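Local atomic coordinates of centrosomal protein of 192 kDa (Homo sapiens, PDB entry 6FVI), a protein that scaffolds and activates the kinases AURKA and PLK1 at centrosomes, supporting centrosome maturation, centriole duplication and bipolar spindle assembly, this piece being its seventh PapD-like (ASH) domain. Residues C84-G89 and G95-S100; L43-H48 and V53-S58; P62-G67 and G72-A77. One frame throughout, in Å; residues are numbered along the deposited sequence. Where two conformers were deposited one is given.

Contact 1: C84-G89 and G95-S100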
loop_
_atom_site.group_PDB
_atom_site.type_symbol
_atom_site.label_atom_id
_atom_site.label_comp_id
_atom_site.label_asym_id
_atom_site.label_seq_id
_atom_site.Cartn_x
_atom_site.Cartn_y
_atom_site.Cartn_z
ATOM N N CYS A 84 -6.634 7.136 -2.189
ATOM C CA CYS A 84 -7.201 5.961 -1.565
ATOM C C CYS A 84 -8.388 6.361 -0.715
ATOM O O CYS A 84 -8.380 7.437 -0.107
ATOM C CB CYS A 84 -6.165 5.287 -0.667
ATOM S SG CYS A 84 -4.696 4.687 -1.521
ATOM N N SER A 85 -9.388 5.488 -0.626
ATOM C CA SER A 85 -10.569 5.725 0.192
ATOM C C SER A 85 -11.079 4.404 0.746
ATOM O O SER A 85 -11.264 3.471 -0.024
ATOM C CB SER A 85 -11.656 6.317 -0.689
ATOM O OG SER A 85 -12.829 6.518 0.052
ATOM N N PRO A 86 -11.370 4.291 2.039
ATOM C CA PRO A 86 -11.015 5.229 3.114
ATOM C C PRO A 86 -9.509 5.203 3.382
ATOM O O PRO A 86 -8.795 4.305 2.932
ATOM C CB PRO A 86 -11.794 4.683 4.333
ATOM C CG PRO A 86 -12.299 3.382 3.949
ATOM C CD PRO A 86 -12.004 3.065 2.551
ATOM N N ILE A 87 -9.074 6.195 4.156
ATOM C CA ILE A 87 -7.657 6.168 4.542
ATOM C C ILE A 87 -7.414 5.858 5.994
ATOM O O ILE A 87 -6.268 5.626 6.360
ATOM C CB ILE A 87 -6.861 7.402 4.108
ATOM C CG1 ILE A 87 -7.333 8.618 4.882
ATOM C CG2 ILE A 87 -6.967 7.602 2.607
ATOM C CD1 ILE A 87 -6.523 9.843 4.582
ATOM N N SER A 88 -8.456 5.723 6.795
ATOM C CA SER A 88 -8.301 5.157 8.119
ATOM C C SER A 88 -9.593 4.596 8.592
ATOM O O SER A 88 -10.644 4.838 7.983
ATOM C CB SER A 88 -7.796 6.184 9.093
ATOM O OG SER A 88 -8.733 7.205 9.233
ATOM N N GLY A 89 -9.518 3.803 9.644
ATOM C CA GLY A 89 -10.699 3.163 10.127
ATOM C C GLY A 89 -10.423 2.247 11.282
ATOM O O GLY A 89 -9.296 2.157 11.784
ATOM N N GLY A 95 -12.872 -9.062 9.924
ATOM C CA GLY A 95 -13.394 -8.176 8.907
ATOM C C GLY A 95 -12.467 -7.951 7.723
ATOM O O GLY A 95 -11.258 -8.012 7.834
ATOM N N ILE A 96 -13.101 -7.622 6.602
ATOM C CA ILE A 96 -12.414 -7.247 5.364
ATOM C C ILE A 96 -12.867 -5.855 4.959
ATOM O O ILE A 96 -14.072 -5.601 4.796
ATOM C CB ILE A 96 -12.731 -8.264 4.234
ATOM C CG1 ILE A 96 -12.296 -9.680 4.607
ATOM C CG2 ILE A 96 -12.084 -7.803 2.924
ATOM C CD1 ILE A 96 -12.927 -10.765 3.765
ATOM N N GLN A 97 -11.893 -4.958 4.781
ATOM C CA GLN A 97 -12.113 -3.593 4.336
ATOM C C GLN A 97 -11.577 -3.423 2.931
ATOM O O GLN A 97 -10.380 -3.590 2.691
ATOM C CB GLN A 97 -11.379 -2.624 5.266
ATOM C CG GLN A 97 -11.394 -1.170 4.803
ATOM C CD GLN A 97 -12.758 -0.536 4.916
ATOM O OE1 GLN A 97 -13.288 -0.428 6.020
ATOM N NE2 GLN A 97 -13.320 -0.094 3.799
ATOM N N LYS A 98 -12.428 -3.004 2.009
ATOM C CA LYS A 98 -11.971 -2.669 0.684
ATOM C C LYS A 98 -11.487 -1.210 0.681
ATOM O O LYS A 98 -12.190 -0.312 1.169
ATOM C CB LYS A 98 -13.090 -2.883 -0.344
ATOM C CG LYS A 98 -12.623 -2.683 -1.780
ATOM C CD LYS A 98 -13.796 -2.547 -2.710
ATOM C CE LYS A 98 -14.154 -3.872 -3.325
ATOM N NZ LYS A 98 -13.644 -3.936 -4.721
ATOM N N VAL A 99 -10.307 -1.019 0.114
ATOM C CA VAL A 99 -9.764 0.323 -0.092
ATOM C C VAL A 99 -9.851 0.569 -1.615
ATOM O O VAL A 99 -9.223 -0.130 -2.400
ATOM C CB VAL A 99 -8.333 0.436 0.413
ATOM C CG1 VAL A 99 -7.774 1.829 0.103
ATOM C CG2 VAL A 99 -8.277 0.177 1.926
ATOM N N SER A 100 -10.663 1.553 -1.988
ATOM C CA SER A 100 -10.829 1.954 -3.379
ATOM C C SER A 100 -9.741 2.944 -3.743
ATOM O O SER A 100 -9.496 3.884 -3.009
ATOM C CB SER A 100 -12.213 2.533 -3.558
ATOM O OG SER A 100 -13.185 1.536 -3.257
HETATM O O HOH W 1 -13.708 1.312 -0.536
#
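Ser85 and Ser100 form an antiparallel hydrogen-bonded pair, Ser85 N donating to Ser100 O at 2.9 Å and Ser100 N to Ser85 O at 2.8 Å. Next, the peptide bond before Pro86 is cis, and the ring lies against the amide end of Gln97, the two side chains crossing at an angle; NE2 lies 3.6 Å from both CG and CD of the proline. A bend in the Gln97 chain at chi2 (70°) turns the amide so that NE2 faces both the Pro86 ring and Lys98 O, to which it bonds at 2.9 Å, nearly straight, from above the carbonyl plane. Glutamine suits the place: its amide lies against the proline while spending an N-H on the backbone. A water bridges Lys98 O and Ser100 OG, both at 2.8 Å. With an alanine here, the ring of Pro86 is likely to lose the amide it rests on, and Lys98 O to keep the water but not the side-chain donor. On the other side of the hairpin Cys84 CB meets Val99 CG1 at 3.9 Å, and both side chains also touch Leu57. Strands 82-91 and 96-103 thus form a hairpin flanked by strands 53-66 and 39-47 respectively.

Contact 2: L43-H48 and V53-S58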
loop_
_atom_site.group_PDB
_atom_site.type_symbol
_atom_site.label_atom_id
_atom_site.label_comp_id
_atom_site.label_asym_id
_atom_site.label_seq_id
_atom_site.Cartn_x
_atom_site.Cartn_y
_atom_site.Cartn_z
ATOM N N LEU A 43 -7.664 -2.571 -3.185
ATOM C CA LEU A 43 -6.991 -3.604 -2.393
ATOM C C LEU A 43 -7.880 -3.863 -1.191
ATOM O O LEU A 43 -8.849 -3.146 -0.952
ATOM C CB LEU A 43 -5.574 -3.233 -2.014
ATOM C CG LEU A 43 -5.386 -1.995 -1.157
ATOM C CD1 LEU A 43 -5.658 -2.226 0.346
ATOM C CD2 LEU A 43 -3.945 -1.517 -1.353
ATOM N N GLU A 44 -7.579 -4.921 -0.464
ATOM C CA GLU A 44 -8.317 -5.232 0.718
ATOM C C GLU A 44 -7.385 -5.408 1.881
ATOM O O GLU A 44 -6.299 -5.977 1.756
ATOM C CB GLU A 44 -9.165 -6.512 0.563
ATOM C CG GLU A 44 -10.332 -6.310 -0.349
ATOM C CD GLU A 44 -11.198 -7.564 -0.540
ATOM O OE1 GLU A 44 -10.772 -8.664 -0.154
ATOM O OE2 GLU A 44 -12.269 -7.412 -1.126
ATOM N N LEU A 45 -7.828 -4.892 3.029
ATOM C CA LEU A 45 -7.244 -5.256 4.317
ATOM C C LEU A 45 -8.116 -6.305 4.952
ATOM O O LEU A 45 -9.347 -6.208 4.942
ATOM C CB LEU A 45 -7.165 -4.065 5.257
ATOM C CG LEU A 45 -6.367 -2.922 4.664
ATOM C CD1 LEU A 45 -6.590 -1.656 5.480
ATOM C CD2 LEU A 45 -4.906 -3.297 4.581
ATOM N N GLU A 46 -7.482 -7.314 5.511
ATOM C CA GLU A 46 -8.250 -8.371 6.191
ATOM C C GLU A 46 -7.643 -8.619 7.555
ATOM O O GLU A 46 -6.436 -8.887 7.692
ATOM C CB GLU A 46 -8.261 -9.649 5.361
ATOM C CG GLU A 46 -9.096 -10.752 5.984
ATOM C CD GLU A 46 -9.433 -11.886 5.075
ATOM O OE1 GLU A 46 -9.251 -11.784 3.843
ATOM O OE2 GLU A 46 -9.925 -12.900 5.611
ATOM N N ASN A 47 -8.495 -8.543 8.570
ATOM C CA ASN A 47 -8.094 -8.745 9.956
ATOM C C ASN A 47 -8.336 -10.199 10.358
ATOM O O ASN A 47 -9.460 -10.596 10.610
ATOM C CB ASN A 47 -8.876 -7.782 10.840
ATOM C CG ASN A 47 -8.543 -7.924 12.305
ATOM O OD1 ASN A 47 -7.698 -8.725 12.700
ATOM N ND2 ASN A 47 -9.192 -7.106 13.116
ATOM N N HIS A 48 -7.253 -10.973 10.365
ATOM C CA HIS A 48 -7.344 -12.384 10.770
ATOM C C HIS A 48 -7.285 -12.628 12.262
ATOM O O HIS A 48 -7.387 -13.774 12.688
ATOM C CB HIS A 48 -6.227 -13.178 10.112
ATOM C CG HIS A 48 -6.310 -13.187 8.631
ATOM N ND1 HIS A 48 -7.151 -14.039 7.958
ATOM C CD2 HIS A 48 -5.679 -12.453 7.685
ATOM C CE1 HIS A 48 -7.023 -13.840 6.660
ATOM N NE2 HIS A 48 -6.139 -12.878 6.467
ATOM N N VAL A 53 -8.924 -3.627 15.078
ATOM C CA VAL A 53 -7.680 -3.021 14.671
ATOM C C VAL A 53 -7.892 -1.623 14.137
ATOM O O VAL A 53 -8.704 -1.398 13.231
ATOM C CB VAL A 53 -7.011 -3.921 13.633
ATOM C CG1 VAL A 53 -5.886 -3.221 12.888
ATOM C CG2 VAL A 53 -6.491 -5.188 14.298
ATOM N N LYS A 54 -7.119 -0.678 14.653
ATOM C CA LYS A 54 -7.051 0.684 14.117
ATOM C C LYS A 54 -6.038 0.706 12.994
ATOM O O LYS A 54 -4.914 0.265 13.198
ATOM C CB LYS A 54 -6.573 1.669 15.185
ATOM C CG LYS A 54 -6.122 3.022 14.606
ATOM C CD LYS A 54 -7.288 3.840 14.126
ATOM C CE LYS A 54 -6.893 4.857 13.060
ATOM N NZ LYS A 54 -6.117 5.940 13.713
ATOM N N TRP A 55 -6.407 1.260 11.843
ATOM C CA TRP A 55 -5.509 1.310 10.704
ATOM C C TRP A 55 -5.528 2.676 10.058
ATOM O O TRP A 55 -6.519 3.406 10.128
ATOM C CB TRP A 55 -5.870 0.202 9.688
ATOM C CG TRP A 55 -7.236 0.350 9.088
ATOM C CD1 TRP A 55 -8.390 -0.161 9.578
ATOM C CD2 TRP A 55 -7.587 1.057 7.898
ATOM N NE1 TRP A 55 -9.444 0.206 8.788
ATOM C CE2 TRP A 55 -8.976 0.943 7.741
ATOM C CE3 TRP A 55 -6.854 1.758 6.913
ATOM C CZ2 TRP A 55 -9.655 1.504 6.658
ATOM C CZ3 TRP A 55 -7.542 2.295 5.841
ATOM C CH2 TRP A 55 -8.917 2.177 5.732
ATOM N N HIS A 56 -4.429 2.991 9.371
ATOM C CA HIS A 56 -4.283 4.239 8.666
ATOM C C HIS A 56 -3.320 4.046 7.519
ATOM O O HIS A 56 -2.264 3.433 7.701
ATOM C CB HIS A 56 -3.740 5.304 9.633
ATOM C CG HIS A 56 -3.347 6.582 8.975
ATOM N ND1 HIS A 56 -4.223 7.493 8.436
ATOM C CD2 HIS A 56 -2.110 7.042 8.674
ATOM C CE1 HIS A 56 -3.547 8.518 7.949
ATOM N NE2 HIS A 56 -2.263 8.256 8.050
ATOM N N LEU A 57 -3.659 4.577 6.360
ATOM C CA LEU A 57 -2.802 4.545 5.163
ATOM C C LEU A 57 -2.107 5.828 4.982
ATOM O O LEU A 57 -2.737 6.869 5.117
ATOM C CB LEU A 57 -3.621 4.512 3.842
ATOM C CG LEU A 57 -4.661 3.445 3.781
ATOM C CD1 LEU A 57 -5.437 3.347 2.529
ATOM C CD2 LEU A 57 -4.049 2.068 4.071
ATOM N N SER A 58 -0.848 5.752 4.586
ATOM C CA SER A 58 -0.153 6.959 4.260
ATOM C C SER A 58 0.830 6.731 3.156
ATOM O O SER A 58 1.362 5.663 2.962
ATOM C CB SER A 58 0.544 7.520 5.481
ATOM O OG SER A 58 1.570 6.645 5.870
#
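Leu45 reaches across to Trp55 with a single methyl group. From CB, which points toward the opposite strand, the chain passes to CG, placed anti to the carbonyl carbon (chi1 -57°), and there divides; the CD1 branch ends over one face of the indole. It stands 3.9 Å from the centroid of the six-membered ring and 20° off the ring normal, a CH-pi contact. The nearest ring atom to CD1 is CE3, at 3.7 Å, so the methyl is offset toward the rim, while CG of Leu57 lies in plane at the ring's edge. A branched aliphatic chain suits a buried aromatic face, which offers a broad apolar surface. Further along, CG2 of Val53 lies 3.5 Å from Asn47 ND2. This amide is buried but well supplied: ND2 donates to the carbonyls of Thr51 and Leu91, and OD1 accepts from the N-H of Gly49. Asparagine is apt here, its short amide tying up the turn while the methyl of Val53 packs beside it. The strands are not paired with each other, the CA atoms of Leu45 and Trp55 being 9.3 Å apart; their side chains meet inside the domain, with Ile23 and Cys119 also in the packing. Apolar side chains from separate strands meeting in this way are characteristic of the core of an immunoglobulin-like beta-sandwich, the fold of PapD-like domains.

Contact 3: P62-G67 and G72-A77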
loop_
_atom_site.group_PDB
_atom_site.type_symbol
_atom_site.label_atom_id
_atom_site.label_comp_id
_atom_site.label_asym_id
_atom_site.label_seq_id
_atom_site.Cartn_x
_atom_site.Cartn_y
_atom_site.Cartn_z
ATOM N N PRO A 62 5.708 11.779 -2.323
ATOM C CA PRO A 62 4.825 12.063 -3.461
ATOM C C PRO A 62 5.082 11.093 -4.606
ATOM O O PRO A 62 6.119 10.443 -4.669
ATOM C CB PRO A 62 5.192 13.502 -3.848
ATOM C CG PRO A 62 5.656 14.092 -2.551
ATOM C CD PRO A 62 6.461 12.982 -1.926
ATOM N N PRO A 63 4.161 11.004 -5.547
ATOM C CA PRO A 63 4.410 10.128 -6.696
ATOM C C PRO A 63 5.686 10.489 -7.402
ATOM O O PRO A 63 6.016 11.675 -7.526
ATOM C CB PRO A 63 3.197 10.403 -7.609
ATOM C CG PRO A 63 2.153 10.985 -6.708
ATOM C CD PRO A 63 2.908 11.768 -5.705
ATOM N N TYR A 64 6.370 9.481 -7.896
ATOM C CA TYR A 64 7.523 9.665 -8.737
ATOM C C TYR A 64 7.166 9.277 -10.147
ATOM O O TYR A 64 6.409 8.320 -10.382
ATOM C CB TYR A 64 8.765 8.910 -8.199
ATOM C CG TYR A 64 8.627 7.420 -8.083
ATOM C CD1 TYR A 64 8.022 6.839 -6.966
ATOM C CD2 TYR A 64 9.117 6.573 -9.053
ATOM C CE1 TYR A 64 7.917 5.471 -6.841
ATOM C CE2 TYR A 64 9.017 5.206 -8.952
ATOM C CZ TYR A 64 8.422 4.654 -7.820
ATOM O OH TYR A 64 8.299 3.294 -7.685
ATOM N N VAL A 65 7.657 10.056 -11.122
ATOM C CA VAL A 65 7.132 10.004 -12.467
ATOM C C VAL A 65 8.272 10.036 -13.469
ATOM O O VAL A 65 9.148 10.905 -13.410
ATOM C CB VAL A 65 6.161 11.165 -12.731
ATOM C CG1 VAL A 65 5.374 10.909 -14.007
ATOM C CG2 VAL A 65 5.226 11.356 -11.548
ATOM N N LYS A 66 8.232 9.122 -14.422
ATOM C CA LYS A 66 9.264 9.066 -15.446
ATOM C C LYS A 66 8.585 9.257 -16.789
ATOM O O LYS A 66 7.377 9.054 -16.968
ATOM C CB LYS A 66 10.049 7.748 -15.366
ATOM C CG LYS A 66 9.275 6.500 -15.737
ATOM C CD LYS A 66 10.057 5.206 -15.552
ATOM C CE LYS A 66 9.076 4.044 -15.453
ATOM N NZ LYS A 66 9.604 2.821 -14.786
ATOM N N GLY A 67 9.390 9.664 -17.755
ATOM C CA GLY A 67 8.859 9.884 -19.075
ATOM C C GLY A 67 8.031 11.127 -19.210
ATOM O O GLY A 67 7.230 11.227 -20.136
ATOM N N GLY A 72 15.475 12.180 -19.136
ATOM C CA GLY A 72 15.946 10.967 -18.473
ATOM C C GLY A 72 15.910 11.040 -16.961
ATOM O O GLY A 72 16.510 10.189 -16.299
ATOM N N ASP A 73 15.216 12.047 -16.418
ATOM C CA ASP A 73 15.099 12.203 -14.990
ATOM C C ASP A 73 13.721 11.754 -14.531
ATOM O O ASP A 73 12.707 11.958 -15.195
ATOM C CB ASP A 73 15.313 13.659 -14.601
ATOM C CG ASP A 73 16.734 14.118 -14.743
ATOM O OD1 ASP A 73 17.640 13.284 -14.592
ATOM O OD2 ASP A 73 16.948 15.340 -14.999
ATOM N N VAL A 74 13.690 11.212 -13.325
ATOM C CA VAL A 74 12.470 10.938 -12.583
ATOM C C VAL A 74 12.159 12.151 -11.720
ATOM O O VAL A 74 13.018 12.659 -10.991
ATOM C CB VAL A 74 12.643 9.674 -11.746
ATOM C CG1 VAL A 74 11.424 9.419 -10.885
ATOM C CG2 VAL A 74 12.863 8.475 -12.635
ATOM N N PHE A 75 10.913 12.627 -11.812
ATOM C CA PHE A 75 10.454 13.792 -11.066
ATOM C C PHE A 75 9.505 13.366 -9.955
ATOM O O PHE A 75 9.044 12.229 -9.916
ATOM C CB PHE A 75 9.747 14.763 -11.996
ATOM C CG PHE A 75 10.629 15.262 -13.098
ATOM C CD1 PHE A 75 11.807 15.946 -12.856
ATOM C CD2 PHE A 75 10.321 14.980 -14.374
ATOM C CE1 PHE A 75 12.615 16.363 -13.892
ATOM C CE2 PHE A 75 11.104 15.411 -15.420
ATOM C CZ PHE A 75 12.252 16.091 -15.159
ATOM N N ARG A 76 9.231 14.293 -9.048
ATOM C CA ARG A 76 8.133 14.133 -8.098
ATOM C C ARG A 76 6.941 14.949 -8.557
ATOM O O ARG A 76 7.078 16.135 -8.903
ATOM C CB ARG A 76 8.531 14.593 -6.707
ATOM C CG ARG A 76 9.540 13.741 -6.000
ATOM C CD ARG A 76 8.983 12.443 -5.460
ATOM N NE ARG A 76 9.991 11.774 -4.637
ATOM C CZ ARG A 76 9.926 10.519 -4.238
ATOM N NH1 ARG A 76 8.888 9.788 -4.533
ATOM N NH2 ARG A 76 10.913 9.996 -3.531
ATOM N N ALA A 77 5.758 14.345 -8.561
ATOM C CA ALA A 77 4.556 15.113 -8.863
ATOM C C ALA A 77 4.281 16.091 -7.726
ATOM O O ALA A 77 4.574 15.812 -6.559
ATOM C CB ALA A 77 3.371 14.202 -9.057
HETATM O O HOH W 2 9.925 12.098 -15.852
HETATM O O HOH W 3 12.149 10.190 -17.599
#
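Two torsions set the side chains here: chi1 of 61° holds Tyr64 CG between its backbone N and carbonyl carbon, putting the ring beside Val74, and a bend at chi2 of -75° helps bring the Arg76 guanidinium to Pro62 O and Tyr64 CB. The segments form an antiparallel beta hairpin, with Tyr64 and Arg76 as a non-hydrogen-bonded pair and Val65 and Phe75 as a hydrogen-bonded one. Val65 N donates to Phe75 O at 2.8 Å and Phe75 N to Val65 O at 2.9 Å; Ala77 N adds a bond to Pro63 O. Tyr64 and Val74 run alongside each other in the same direction, with CG1 of the valine 3.8 Å from the tyrosine CB and at the edge of its ring. Beyond them, Val74 CG2 packs on Lys66 CB. Valine suits this position because its two methyls can serve both neighbours. On the other face Val65 CG2 and Pro63 CB both approach Ala77 CB; the alanine methyl fits against both, 4.1 Å from Pro63 CB. Strand 109-121 flanks the hairpin, bonding through Ala112 to Tyr64. A water links Gly67 N to Asp73 O near the turn. At the far end the bent arginine chain carries NH1 to a proline carbonyl that lies outside the strand pairing: Arg76 NH1 donates to Pro62 O at 2.8 Å, with the oxygen tilted 28° from the guanidinium plane.

Following the chain from the N terminus, contact 2 closes first, joining strands 39-47 and 53-66 across the short turn between them. Contact 3 comes next, further along that same second strand, where the chain turns back, four residues separating 62-67 from 72-77. Contact 1 is last, the hairpin of strands 82-91 and 96-103. The three loops run in series; none encloses or crosses another. In space contacts 1 and 2 are neighbours, centres about 7 Å apart, with Val99 N to Leu43 O and Ile87 O to Leu57 N as probable hydrogen bonds, each 2.8 Å. The centre of contact 3 lies about 28 Å from that of contact 2, at the other end of strand 53-66, which connects the two.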